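Probable acetyltransferase (Pseudomonas aeruginosa PAO1, PDB 2EUI) probably transfers an acyl group, most likely acetyl from acetyl-coenzyme A, to a substrate that is not known. Local coordinates at residues Phe18-Arg22 with Ser34-Leu38; Glu46-Leu51 with Gly62-Pro68. All blocks are in the same frame, centred on the assembly; numbering follows the deposited sequence.

Contact 1 of 2, residues Phe18-Arg22 with Ser34-Leu38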
ATOM      1  N   PHE A  18      -5.798  -0.765  19.740  1.00 22.71           N
ATOM      2  CA  PHE A  18      -5.782  -1.279  18.375  1.00 24.55           C
ATOM      3  C   PHE A  18      -6.927  -2.278  18.196  1.00 25.54           C
ATOM      4  O   PHE A  18      -7.520  -2.399  17.114  1.00 25.53           O
ATOM      5  CB  PHE A  18      -4.452  -1.970  18.097  1.00 23.22           C
ATOM      6  CG  PHE A  18      -4.283  -2.424  16.681  1.00 20.86           C
ATOM      7  CD1 PHE A  18      -4.288  -1.510  15.638  1.00 19.73           C
ATOM      8  CD2 PHE A  18      -4.074  -3.768  16.391  1.00 21.60           C
ATOM      9  CE1 PHE A  18      -4.080  -1.928  14.324  1.00 19.98           C
ATOM     10  CE2 PHE A  18      -3.865  -4.195  15.073  1.00 21.62           C
ATOM     11  CZ  PHE A  18      -3.868  -3.276  14.040  1.00 20.12           C
ATOM     12  N   VAL A  19      -7.223  -2.994  19.271  1.00 24.67           N
ATOM     13  CA  VAL A  19      -8.287  -3.978  19.279  1.00 25.34           C
ATOM     14  C   VAL A  19      -9.639  -3.277  19.142  1.00 26.10           C
ATOM     15  O   VAL A  19     -10.449  -3.632  18.289  1.00 25.72           O
ATOM     16  CB  VAL A  19      -8.234  -4.795  20.590  1.00 25.94           C
ATOM     17  CG1 VAL A  19      -9.486  -5.671  20.723  1.00 24.48           C
ATOM     18  CG2 VAL A  19      -6.956  -5.643  20.611  1.00 24.49           C
ATOM     19  N   LYS A  20      -9.859  -2.272  19.989  1.00 26.89           N
ATOM     20  CA  LYS A  20     -11.092  -1.486  19.991  1.00 26.57           C
ATOM     21  C   LYS A  20     -11.432  -1.065  18.573  1.00 25.90           C
ATOM     22  O   LYS A  20     -12.581  -1.172  18.127  1.00 26.01           O
ATOM     23  CB  LYS A  20     -10.910  -0.228  20.841  1.00 27.49           C
ATOM     24  CG  LYS A  20     -10.546  -0.472  22.288  1.00 26.75           C
ATOM     25  CD  LYS A  20     -11.778  -0.582  23.143  1.00 26.46           C
ATOM     26  CE  LYS A  20     -11.386  -0.775  24.582  1.00 26.45           C
ATOM     27  NZ  LYS A  20     -10.238   0.111  24.904  1.00 26.05           N
ATOM     28  N   TYR A  21     -10.411  -0.564  17.883  1.00 26.76           N
ATOM     29  CA  TYR A  21     -10.510  -0.110  16.494  1.00 26.79           C
ATOM     30  C   TYR A  21     -11.023  -1.207  15.553  1.00 26.30           C
ATOM     31  O   TYR A  21     -11.977  -1.003  14.802  1.00 25.54           O
ATOM     32  CB  TYR A  21      -9.133   0.366  16.029  1.00 25.94           C
ATOM     33  CG  TYR A  21      -8.980   0.480  14.531  1.00 27.74           C
ATOM     34  CD1 TYR A  21      -9.654   1.464  13.816  1.00 28.45           C
ATOM     35  CD2 TYR A  21      -8.164  -0.401  13.830  1.00 27.28           C
ATOM     36  CE1 TYR A  21      -9.518   1.571  12.442  1.00 29.19           C
ATOM     37  CE2 TYR A  21      -8.024  -0.304  12.461  1.00 28.88           C
ATOM     38  CZ  TYR A  21      -8.702   0.686  11.768  1.00 30.18           C
ATOM     39  OH  TYR A  21      -8.560   0.800  10.402  1.00 30.71           O
ATOM     40  N   ARG A  22     -10.374  -2.368  15.601  1.00 24.25           N
ATOM     41  CA  ARG A  22     -10.745  -3.491  14.762  1.00 23.44           C
ATOM     42  C   ARG A  22     -12.134  -3.977  15.133  1.00 23.52           C
ATOM     43  O   ARG A  22     -12.929  -4.352  14.272  1.00 24.05           O
ATOM     44  CB  ARG A  22      -9.729  -4.632  14.925  1.00 23.92           C
ATOM     45  CG  ARG A  22      -8.305  -4.291  14.466  1.00 24.44           C
ATOM     46  CD  ARG A  22      -7.347  -5.465  14.624  1.00 24.42           C
ATOM     47  NE  ARG A  22      -7.842  -6.665  13.951  1.00 26.54           N
ATOM     48  CZ  ARG A  22      -8.565  -7.611  14.545  1.00 27.75           C
ATOM     49  NH1 ARG A  22      -8.870  -7.494  15.829  1.00 30.47           N
ATOM     50  NH2 ARG A  22      -8.987  -8.664  13.865  1.00 26.23           N
ATOM     51  N   SER A  34      -3.506  -9.477  17.254  1.00 16.98           N
ATOM     52  CA  SER A  34      -3.484  -8.046  17.048  1.00 16.36           C
ATOM     53  C   SER A  34      -2.219  -7.462  17.658  1.00 17.57           C
ATOM     54  O   SER A  34      -1.562  -6.624  17.048  1.00 19.42           O
ATOM     55  CB  SER A  34      -4.732  -7.421  17.647  1.00 15.39           C
ATOM     56  OG  SER A  34      -5.873  -7.806  16.881  1.00 14.94           O
ATOM     57  N   ARG A  35      -1.856  -7.921  18.849  1.00 17.68           N
ATOM     58  CA  ARG A  35      -0.652  -7.422  19.479  1.00 18.59           C
ATOM     59  C   ARG A  35       0.549  -7.944  18.690  1.00 20.16           C
ATOM     60  O   ARG A  35       1.560  -7.258  18.555  1.00 20.50           O
ATOM     61  CB  ARG A  35      -0.583  -7.879  20.941  1.00 18.97           C
ATOM     62  CG  ARG A  35       0.609  -7.311  21.711  1.00 21.24           C
ATOM     63  CD  ARG A  35       0.614  -7.778  23.159  1.00 25.85           C
ATOM     64  NE  ARG A  35       1.618  -7.112  23.990  1.00 29.50           N
ATOM     65  CZ  ARG A  35       2.935  -7.201  23.807  1.00 31.80           C
ATOM     66  NH1 ARG A  35       3.436  -7.931  22.815  1.00 33.09           N
ATOM     67  NH2 ARG A  35       3.757  -6.562  24.628  1.00 32.85           N
ATOM     68  N   LYS A  36       0.439  -9.159  18.162  1.00 22.66           N
ATOM     69  CA  LYS A  36       1.534  -9.746  17.391  1.00 24.01           C
ATOM     70  C   LYS A  36       1.731  -8.998  16.074  1.00 24.03           C
ATOM     71  O   LYS A  36       2.864  -8.770  15.652  1.00 23.54           O
ATOM     72  CB  LYS A  36       1.274 -11.234  17.122  1.00 25.88           C
ATOM     73  CG  LYS A  36       2.445 -11.929  16.448  1.00 32.39           C
ATOM     74  CD  LYS A  36       3.768 -11.479  17.088  1.00 37.10           C
ATOM     75  CE  LYS A  36       5.004 -12.043  16.388  1.00 39.97           C
ATOM     76  NZ  LYS A  36       6.279 -11.569  17.027  1.00 40.49           N
ATOM     77  N   PHE A  37       0.622  -8.615  15.439  1.00 23.17           N
ATOM     78  CA  PHE A  37       0.639  -7.866  14.180  1.00 22.58           C
ATOM     79  C   PHE A  37       1.385  -6.537  14.347  1.00 21.50           C
ATOM     80  O   PHE A  37       2.272  -6.204  13.551  1.00 22.10           O
ATOM     81  CB  PHE A  37      -0.798  -7.589  13.708  1.00 22.05           C
ATOM     82  CG  PHE A  37      -0.876  -6.793  12.437  1.00 22.23           C
ATOM     83  CD1 PHE A  37      -0.599  -7.381  11.213  1.00 23.05           C
ATOM     84  CD2 PHE A  37      -1.187  -5.437  12.471  1.00 22.80           C
ATOM     85  CE1 PHE A  37      -0.627  -6.631  10.030  1.00 23.78           C
ATOM     86  CE2 PHE A  37      -1.219  -4.680  11.304  1.00 22.76           C
ATOM     87  CZ  PHE A  37      -0.937  -5.278  10.078  1.00 23.37           C
ATOM     88  N   LEU A  38       1.013  -5.788  15.384  1.00 18.61           N
ATOM     89  CA  LEU A  38       1.624  -4.501  15.691  1.00 19.25           C
ATOM     90  C   LEU A  38       3.102  -4.619  16.038  1.00 20.24           C
ATOM     91  O   LEU A  38       3.878  -3.694  15.817  1.00 18.44           O
ATOM     92  CB  LEU A  38       0.908  -3.842  16.863  1.00 18.67           C
ATOM     93  CG  LEU A  38      -0.533  -3.387  16.661  1.00 17.59           C
ATOM     94  CD1 LEU A  38      -1.039  -2.786  17.966  1.00 17.51           C
ATOM     95  CD2 LEU A  38      -0.598  -2.390  15.523  1.00 16.17           C
TER

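Contact 2 of 2, residues Glu46-Leu51 with Gly62-Pro68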
ATOM      1  N   GLU A  46       7.863  -1.129   9.594  1.00 25.95           N
ATOM      2  CA  GLU A  46       7.171  -1.221   8.313  1.00 26.18           C
ATOM      3  C   GLU A  46       6.019  -0.238   8.183  1.00 25.24           C
ATOM      4  O   GLU A  46       5.334  -0.200   7.160  1.00 25.17           O
ATOM      5  CB  GLU A  46       6.632  -2.633   8.114  1.00 28.02           C
ATOM      6  CG  GLU A  46       7.664  -3.719   8.289  1.00 30.42           C
ATOM      7  CD  GLU A  46       7.113  -5.060   7.914  1.00 33.00           C
ATOM      8  OE1 GLU A  46       5.989  -5.368   8.362  1.00 34.08           O
ATOM      9  OE2 GLU A  46       7.798  -5.802   7.176  1.00 35.33           O
ATOM     10  N   SER A  47       5.793   0.550   9.222  1.00 24.26           N
ATOM     11  CA  SER A  47       4.724   1.530   9.191  1.00 23.50           C
ATOM     12  C   SER A  47       5.046   2.613  10.189  1.00 24.27           C
ATOM     13  O   SER A  47       5.910   2.436  11.045  1.00 26.11           O
ATOM     14  CB  SER A  47       3.393   0.891   9.571  1.00 21.22           C
ATOM     15  OG  SER A  47       3.314   0.718  10.970  1.00 18.89           O
ATOM     16  N   VAL A  48       4.360   3.740  10.060  1.00 24.44           N
ATOM     17  CA  VAL A  48       4.535   4.853  10.971  1.00 23.58           C
ATOM     18  C   VAL A  48       3.213   4.941  11.710  1.00 23.56           C
ATOM     19  O   VAL A  48       2.161   5.082  11.089  1.00 22.55           O
ATOM     20  CB  VAL A  48       4.780   6.185  10.227  1.00 23.74           C
ATOM     21  CG1 VAL A  48       4.934   7.320  11.224  1.00 23.93           C
ATOM     22  CG2 VAL A  48       6.008   6.079   9.360  1.00 23.54           C
ATOM     23  N   ILE A  49       3.276   4.832  13.031  1.00 22.61           N
ATOM     24  CA  ILE A  49       2.096   4.906  13.879  1.00 22.44           C
ATOM     25  C   ILE A  49       2.181   6.140  14.772  1.00 22.28           C
ATOM     26  O   ILE A  49       3.094   6.260  15.582  1.00 23.51           O
ATOM     27  CB  ILE A  49       1.993   3.649  14.771  1.00 23.39           C
ATOM     28  CG1 ILE A  49       1.660   2.438  13.898  1.00 22.82           C
ATOM     29  CG2 ILE A  49       0.966   3.863  15.899  1.00 23.43           C
ATOM     30  CD1 ILE A  49       1.593   1.138  14.654  1.00 21.11           C
ATOM     31  N   TYR A  50       1.238   7.063  14.621  1.00 21.49           N
ATOM     32  CA  TYR A  50       1.236   8.256  15.458  1.00 21.60           C
ATOM     33  C   TYR A  50       0.265   8.056  16.611  1.00 20.85           C
ATOM     34  O   TYR A  50      -0.814   7.499  16.433  1.00 18.63           O
ATOM     35  CB  TYR A  50       0.843   9.500  14.653  1.00 23.43           C
ATOM     36  CG  TYR A  50       1.872   9.917  13.635  1.00 26.17           C
ATOM     37  CD1 TYR A  50       3.173  10.242  14.020  1.00 28.11           C
ATOM     38  CD2 TYR A  50       1.560   9.948  12.278  1.00 28.47           C
ATOM     39  CE1 TYR A  50       4.142  10.582  13.075  1.00 29.22           C
ATOM     40  CE2 TYR A  50       2.518  10.286  11.322  1.00 30.42           C
ATOM     41  CZ  TYR A  50       3.806  10.599  11.727  1.00 30.41           C
ATOM     42  OH  TYR A  50       4.757  10.905  10.780  1.00 31.86           O
ATOM     43  N   LEU A  51       0.676   8.507  17.791  1.00 21.28           N
ATOM     44  CA  LEU A  51      -0.121   8.384  19.003  1.00 23.30           C
ATOM     45  C   LEU A  51      -0.461   9.746  19.594  1.00 25.22           C
ATOM     46  O   LEU A  51       0.431  10.567  19.815  1.00 25.80           O
ATOM     47  CB  LEU A  51       0.641   7.582  20.070  1.00 21.66           C
ATOM     48  CG  LEU A  51       1.129   6.177  19.719  1.00 20.21           C
ATOM     49  CD1 LEU A  51       1.965   5.593  20.860  1.00 18.83           C
ATOM     50  CD2 LEU A  51      -0.071   5.306  19.407  1.00 19.28           C
ATOM     51  N   GLY A  62      -5.998   8.383  21.030  1.00 30.79           N
ATOM     52  CA  GLY A  62      -6.260   7.931  19.681  1.00 31.16           C
ATOM     53  C   GLY A  62      -4.957   7.601  18.979  1.00 30.52           C
ATOM     54  O   GLY A  62      -3.870   7.845  19.512  1.00 29.71           O
ATOM     55  N   PHE A  63      -5.051   7.035  17.786  1.00 27.38           N
ATOM     56  CA  PHE A  63      -3.842   6.707  17.077  1.00 26.84           C
ATOM     57  C   PHE A  63      -4.071   6.705  15.574  1.00 25.75           C
ATOM     58  O   PHE A  63      -5.202   6.672  15.096  1.00 25.03           O
ATOM     59  CB  PHE A  63      -3.315   5.351  17.547  1.00 25.29           C
ATOM     60  CG  PHE A  63      -4.095   4.198  17.021  1.00 24.70           C
ATOM     61  CD1 PHE A  63      -3.802   3.655  15.777  1.00 23.32           C
ATOM     62  CD2 PHE A  63      -5.173   3.696  17.731  1.00 24.29           C
ATOM     63  CE1 PHE A  63      -4.577   2.634  15.251  1.00 22.99           C
ATOM     64  CE2 PHE A  63      -5.954   2.669  17.206  1.00 23.52           C
ATOM     65  CZ  PHE A  63      -5.657   2.140  15.968  1.00 22.42           C
ATOM     66  N   CYS A  64      -2.973   6.721  14.838  1.00 27.26           N
ATOM     67  CA  CYS A  64      -3.020   6.745  13.389  1.00 27.65           C
ATOM     68  C   CYS A  64      -1.930   5.833  12.800  1.00 24.36           C
ATOM     69  O   CYS A  64      -0.865   5.668  13.391  1.00 23.99           O
ATOM     70  CB  CYS A  64      -2.832   8.202  12.947  1.00 28.85           C
ATOM     71  SG  CYS A  64      -2.552   8.439  11.219  1.00 36.07           S
ATOM     72  N   GLN A  65      -2.207   5.213  11.658  1.00 20.23           N
ATOM     73  CA  GLN A  65      -1.203   4.361  11.024  1.00 21.32           C
ATOM     74  C   GLN A  65      -1.130   4.552   9.514  1.00 20.74           C
ATOM     75  O   GLN A  65      -2.149   4.591   8.813  1.00 21.56           O
ATOM     76  CB  GLN A  65      -1.421   2.871  11.339  1.00 18.88           C
ATOM     77  CG  GLN A  65      -0.295   1.967  10.826  1.00 15.02           C
ATOM     78  CD  GLN A  65      -0.396   0.531  11.344  1.00 16.65           C
ATOM     79  OE1 GLN A  65      -1.461  -0.104  11.279  1.00 16.96           O
ATOM     80  NE2 GLN A  65       0.717   0.011  11.853  1.00 12.81           N
ATOM     81  N   LEU A  66       0.093   4.694   9.026  1.00 20.52           N
ATOM     82  CA  LEU A  66       0.320   4.869   7.610  1.00 21.49           C
ATOM     83  C   LEU A  66       1.333   3.835   7.170  1.00 21.16           C
ATOM     84  O   LEU A  66       2.196   3.440   7.950  1.00 21.74           O
ATOM     85  CB  LEU A  66       0.864   6.274   7.321  1.00 23.06           C
ATOM     86  CG  LEU A  66       0.040   7.493   7.752  1.00 23.14           C
ATOM     87  CD1 LEU A  66       0.271   7.802   9.220  1.00 24.44           C
ATOM     88  CD2 LEU A  66       0.453   8.672   6.924  1.00 24.09           C
ATOM     89  N   TYR A  67       1.209   3.377   5.929  1.00 20.78           N
ATOM     90  CA  TYR A  67       2.161   2.416   5.379  1.00 20.37           C
ATOM     91  C   TYR A  67       2.956   3.086   4.273  1.00 19.69           C
ATOM     92  O   TYR A  67       2.387   3.671   3.356  1.00 18.65           O
ATOM     93  CB  TYR A  67       1.452   1.184   4.816  1.00 21.25           C
ATOM     94  CG  TYR A  67       0.676   0.408   5.846  1.00 22.59           C
ATOM     95  CD1 TYR A  67       1.235   0.118   7.093  1.00 23.18           C
ATOM     96  CD2 TYR A  67      -0.625  -0.024   5.589  1.00 22.37           C
ATOM     97  CE1 TYR A  67       0.512  -0.579   8.063  1.00 24.04           C
ATOM     98  CE2 TYR A  67      -1.356  -0.722   6.550  1.00 22.17           C
ATOM     99  CZ  TYR A  67      -0.781  -0.995   7.783  1.00 23.57           C
ATOM    100  OH  TYR A  67      -1.483  -1.700   8.732  1.00 23.96           O
ATOM    101  N   PRO A  68       4.289   3.012   4.350  1.00 19.30           N
ATOM    102  CA  PRO A  68       5.176   3.611   3.348  1.00 20.40           C
ATOM    103  C   PRO A  68       5.052   2.921   1.984  1.00 21.15           C
ATOM    104  O   PRO A  68       4.986   1.695   1.908  1.00 20.02           O
ATOM    105  CB  PRO A  68       6.553   3.415   3.961  1.00 18.21           C
ATOM    106  CG  PRO A  68       6.400   2.090   4.645  1.00 17.98           C
ATOM    107  CD  PRO A  68       5.066   2.245   5.339  1.00 18.81           C
TER

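Contact 1 of 2, residues Phe18-Arg22 with Ser34-Leu38
One face of the Phe18 ring is taken by Leu38, whose CD2 methyl sits almost exactly over the ring centre: CD2 lies 3.5 Å from the Phe18 centroid and only 4° off the ring normal, a CH-pi contact. The other methyl reaches the root of the ring, Leu38 CD1 being 3.5 Å from Phe18 CG, and the two side chains run alongside one another, pointing opposite ways. Phe37 arrives at the far end of the same ring, its side chain crossing that of Phe18 at about a right angle, with Phe37 CD2 3.8 Å from Phe18 CZ. With chi1 at -175°, Phe18 CG lies opposite the backbone nitrogen, and this carries the ring across to the helix of Ser34-Leu38.

A third flat group, the guanidinium of Arg22, has Ser34 OG over one face. Although Arg22 NH1 and Ser34 OG are 3.2 Å apart, the angle is too poor for a hydrogen bond. Each has a better partner in the connecting loop: NH1 donates to Leu28 O, and Ser34 OG bonds to Tyr30 O. Beside this polar patch, Val19 CG2 meets Ser34 CB at 4.1 Å.

The contact joins helix 11-24 to helix 31-44, the two helices that follow the first strand in the GNAT fold. Their local axes stay 10.9 Å apart at an angle of 112°, a wide separation bridged by the large Phe18 side chain. On the strand side Phe18 rests on Phe63, while Leu75 of the second subunit packs against Arg22, Ser34 and Phe37. No hydrogen bond links the two segments; cohesion between them is therefore chiefly apolar, and its polar groups turn to loop carbonyls and, through weak bonds from Arg22 NE and NH2, to Ser72 O and Leu73 O of the second subunit.

Contact 2 of 2, residues Glu46-Leu51 with Gly62-Pro68
Val48 and Leu66 exchange a pair of backbone hydrogen bonds within an antiparallel beta hairpin, strands 48-53 and 60-71 of the central GNAT sheet. Val48 N donates to Leu66 O at 3.0 Å, and Leu66 N returns a bond to Val48 O that lies in the carbonyl plane and is nearly straight, at 164° about the hydrogen. Tyr50 and Cys64 form the next such pair. Here Tyr50 N to Cys64 O is 2.8 Å but more bent, at 141°, with the donor tilted 28° from the carbonyl plane. Cys64 N donates in return to Tyr50 O, in the carbonyl plane.

Between them, Ile49 and Gln65 form a non-hydrogen-bonded pair, and their outward-facing backbone groups serve the flanking strands: Ile49 bonds with Ala6 and Gln65 with Asn82. Three acceptors also receive CA-H...O contacts: Val48 O from Gln65 CA, Cys64 O from Ile49 CA and Tyr50 O from Phe63 CA.

Tyr50 and Leu66 project toward helix 92-109 and Leu81 respectively, touching through Tyr50 CD2 and Leu66 CD1 at 4.0 Å. Leu51 and Phe63 lie on the opposite face, against Leu14 of helix 11-24. Glu46 OE1, in the loop before the strand, forms a salt bridge with Arg41, and the OH of buried Tyr67 bonds to Ser72 OG of the second subunit. Ser47 CB meets the edge of the Tyr67 ring, 3.4 Å from CD1.

Overall arrangement
Both contacts are buried, yet they illustrate two ways of building one alpha/beta core. The centre of contact 2 lies about 5 Å from the chain centre, that of contact 1 about 12 Å. Contact 2 ties neighbouring strands through their backbones; contact 1 joins two helices chiefly through side chains. They share no element, but helix 31-44 is followed in the chain by strand 48-53, and the two sites meet: Tyr21 CB comes within 3.9 Å of Phe63 CZ, Phe37 CZ lies 3.9 Å from Tyr67 OH, and Leu38 packs on Ile49. The helix pair thus covers one face of the hairpin. Both contacts also border the second subunit.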